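Local coordinates for protein IRMA (Escherichia coli CFT073, PDB 5EK5) that probably acts as a secreted virulence factor of fibronectin-like fold that mimics an interleukin receptor, at residues D15-P20 / A25-L30. Numbering follows the deposited sequence.
Sequences DTIWLP and AYQFRL
The carbonyl oxygen of Asp-15 takes two N-H donors: the backbone N of Gln-27 lies 2.9 Å from Asp-15 O, and the side-chain amide of Asn-13 reaches the same oxygen. The backbone bond is one rung of a beta hairpin whose strands 9-19 and 23-31 are antiparallel neighbours in one sheet of the fibronectin-like fold. Further along, Ile-17 and Ala-25 form a hydrogen-bonded pair with bonds in both directions, Ile-17 N to Ala-25 O at 2.8 Å and Ala-25 N back to Ile-17 O. Between Asp-15/Gln-27 and Ile-17/Ala-25 sits the non-hydrogen-bonded pair Thr-16 and Tyr-26, whose side chains share a face and lie alongside each other. The threonine's OG1 comes obliquely to the tyrosine ring, 3.2 Å from Tyr-26 CD1, while CG2 is a looser neighbour of CE1. With OG1 anti to the carbonyl carbon (chi1 -71°), the hydroxyl lies by the ring and also hydrogen-bonds to Tyr-116 OH of the second subunit; Leu-119 of that subunit packs on Tyr-26. The other face carries Asp-15, Ile-17, Ala-25 and Gln-27. Here the small methyl of Ala-25 leaves room for bulkier neighbours: Ile-17 CB lies 4.1 Å from Ala-25 CB, and Leu-19 CD1 comes to 3.7 Å from it. Gln-27 reaches out extended from this face, CG anti to the backbone N (chi1 -179°), and its amide OE1 does the touching, 3.7 Å from Asp-15 CB and 4.1 Å from Ile-17 CD1.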
loop_
_atom_site.group_PDB
_atom_site.type_symbol
_atom_site.label_atom_id
_atom_site.label_comp_id
_atom_site.label_asym_id
_atom_site.label_seq_id
_atom_site.Cartn_x
_atom_site.Cartn_y
_atom_site.Cartn_z
ATOM N N ASP B 15 0.017 7.427 5.170
ATOM C CA ASP B 15 0.526 8.787 5.285
ATOM C C ASP B 15 0.902 9.155 6.711
ATOM O O ASP B 15 0.518 8.486 7.669
ATOM C CB ASP B 15 -0.528 9.784 4.779
ATOM C CG ASP B 15 0.070 11.119 4.363
ATOM O OD1 ASP B 15 1.280 11.337 4.589
ATOM O OD2 ASP B 15 -0.682 11.959 3.821
ATOM N N THR B 16 1.666 10.234 6.828
ATOM C CA THR B 16 2.028 10.809 8.112
ATOM C C THR B 16 1.730 12.294 8.034
ATOM O O THR B 16 2.236 12.984 7.150
ATOM C CB THR B 16 3.513 10.587 8.459
ATOM O OG1 THR B 16 3.739 9.205 8.762
ATOM C CG2 THR B 16 3.915 11.433 9.658
ATOM N N ILE B 17 0.916 12.792 8.954
ATOM C CA ILE B 17 0.519 14.189 8.896
ATOM C C ILE B 17 1.085 14.951 10.082
ATOM O O ILE B 17 0.831 14.601 11.234
ATOM C CB ILE B 17 -1.013 14.347 8.872
ATOM C CG1 ILE B 17 -1.612 13.595 7.682
ATOM C CG2 ILE B 17 -1.397 15.818 8.824
ATOM C CD1 ILE B 17 -3.066 13.223 7.870
ATOM N N TRP B 18 1.867 15.984 9.791
ATOM C CA TRP B 18 2.452 16.809 10.836
ATOM C C TRP B 18 1.445 17.856 11.278
ATOM O O TRP B 18 0.945 18.633 10.469
ATOM C CB TRP B 18 3.752 17.470 10.365
ATOM C CG TRP B 18 4.893 16.512 10.207
ATOM C CD1 TRP B 18 5.771 16.116 11.180
ATOM C CD2 TRP B 18 5.306 15.829 9.014
ATOM N NE1 TRP B 18 6.688 15.233 10.669
ATOM C CE2 TRP B 18 6.418 15.044 9.330
ATOM C CE3 TRP B 18 4.818 15.820 7.696
ATOM C CZ2 TRP B 18 7.073 14.244 8.394
ATOM C CZ3 TRP B 18 5.469 15.024 6.764
ATOM C CH2 TRP B 18 6.580 14.249 7.116
ATOM N N LEU B 19 1.150 17.862 12.573
ATOM C CA LEU B 19 0.099 18.703 13.120
ATOM C C LEU B 19 0.681 19.713 14.104
ATOM O O LEU B 19 1.780 19.511 14.625
ATOM C CB LEU B 19 -0.958 17.835 13.811
ATOM C CG LEU B 19 -1.700 16.823 12.935
ATOM C CD1 LEU B 19 -2.627 15.963 13.780
ATOM C CD2 LEU B 19 -2.480 17.537 11.845
ATOM N N PRO B 20 -0.053 20.810 14.359
ATOM C CA PRO B 20 0.381 21.772 15.379
ATOM C C PRO B 20 0.491 21.129 16.758
ATOM O O PRO B 20 -0.210 20.157 17.045
ATOM C CB PRO B 20 -0.720 22.843 15.350
ATOM C CG PRO B 20 -1.874 22.211 14.634
ATOM C CD PRO B 20 -1.257 21.273 13.649
ATOM N N ALA B 25 0.328 12.494 13.009
ATOM C CA ALA B 25 -0.856 11.679 12.804
ATOM C C ALA B 25 -0.560 10.638 11.739
ATOM O O ALA B 25 -0.403 10.969 10.563
ATOM C CB ALA B 25 -2.044 12.541 12.405
ATOM N N TYR B 26 -0.464 9.382 12.153
ATOM C CA TYR B 26 -0.240 8.305 11.203
ATOM C C TYR B 26 -1.569 7.774 10.693
ATOM O O TYR B 26 -2.400 7.296 11.465
ATOM C CB TYR B 26 0.593 7.190 11.837
ATOM C CG TYR B 26 1.889 7.694 12.435
ATOM C CD1 TYR B 26 3.014 7.890 11.644
ATOM C CD2 TYR B 26 1.985 7.979 13.791
ATOM C CE1 TYR B 26 4.197 8.354 12.182
ATOM C CE2 TYR B 26 3.166 8.446 14.341
ATOM C CZ TYR B 26 4.269 8.629 13.531
ATOM O OH TYR B 26 5.445 9.092 14.070
ATOM N N GLN B 27 -1.760 7.866 9.383
ATOM C CA GLN B 27 -3.013 7.474 8.760
ATOM C C GLN B 27 -2.964 6.020 8.316
ATOM O O GLN B 27 -2.035 5.604 7.617
ATOM C CB GLN B 27 -3.311 8.380 7.565
ATOM C CG GLN B 27 -4.613 8.073 6.838
ATOM C CD GLN B 27 -4.872 9.044 5.704
ATOM O OE1 GLN B 27 -4.158 10.034 5.549
ATOM N NE2 GLN B 27 -5.895 8.767 4.905
ATOM N N PHE B 28 -3.968 5.252 8.721
ATOM C CA PHE B 28 -4.041 3.862 8.310
ATOM C C PHE B 28 -5.307 3.647 7.492
ATOM O O PHE B 28 -6.398 4.093 7.864
ATOM C CB PHE B 28 -4.015 2.932 9.523
ATOM C CG PHE B 28 -2.720 2.969 10.289
ATOM C CD1 PHE B 28 -2.481 3.954 11.231
ATOM C CD2 PHE B 28 -1.735 2.021 10.054
ATOM C CE1 PHE B 28 -1.290 3.992 11.930
ATOM C CE2 PHE B 28 -0.541 2.054 10.751
ATOM C CZ PHE B 28 -0.320 3.041 11.690
ATOM N N ARG B 29 -5.155 2.965 6.365
ATOM C CA ARG B 29 -6.303 2.540 5.582
ATOM C C ARG B 29 -6.648 1.093 5.899
ATOM O O ARG B 29 -5.780 0.213 5.858
ATOM C CB ARG B 29 -6.056 2.712 4.090
ATOM C CG ARG B 29 -7.260 2.325 3.240
ATOM C CD ARG B 29 -6.964 2.535 1.780
ATOM N NE ARG B 29 -6.750 3.948 1.483
ATOM C CZ ARG B 29 -6.381 4.418 0.293
ATOM N NH1 ARG B 29 -6.182 3.590 -0.721
ATOM N NH2 ARG B 29 -6.213 5.721 0.116
ATOM N N LEU B 30 -7.913 0.853 6.223
ATOM C CA LEU B 30 -8.377 -0.502 6.474
ATOM C C LEU B 30 -9.284 -0.906 5.324
ATOM O O LEU B 30 -10.110 -0.122 4.875
ATOM C CB LEU B 30 -9.114 -0.598 7.814
ATOM C CG LEU B 30 -8.292 -0.666 9.109
ATOM C CD1 LEU B 30 -7.544 0.638 9.349
ATOM C CD2 LEU B 30 -9.166 -1.001 10.308
#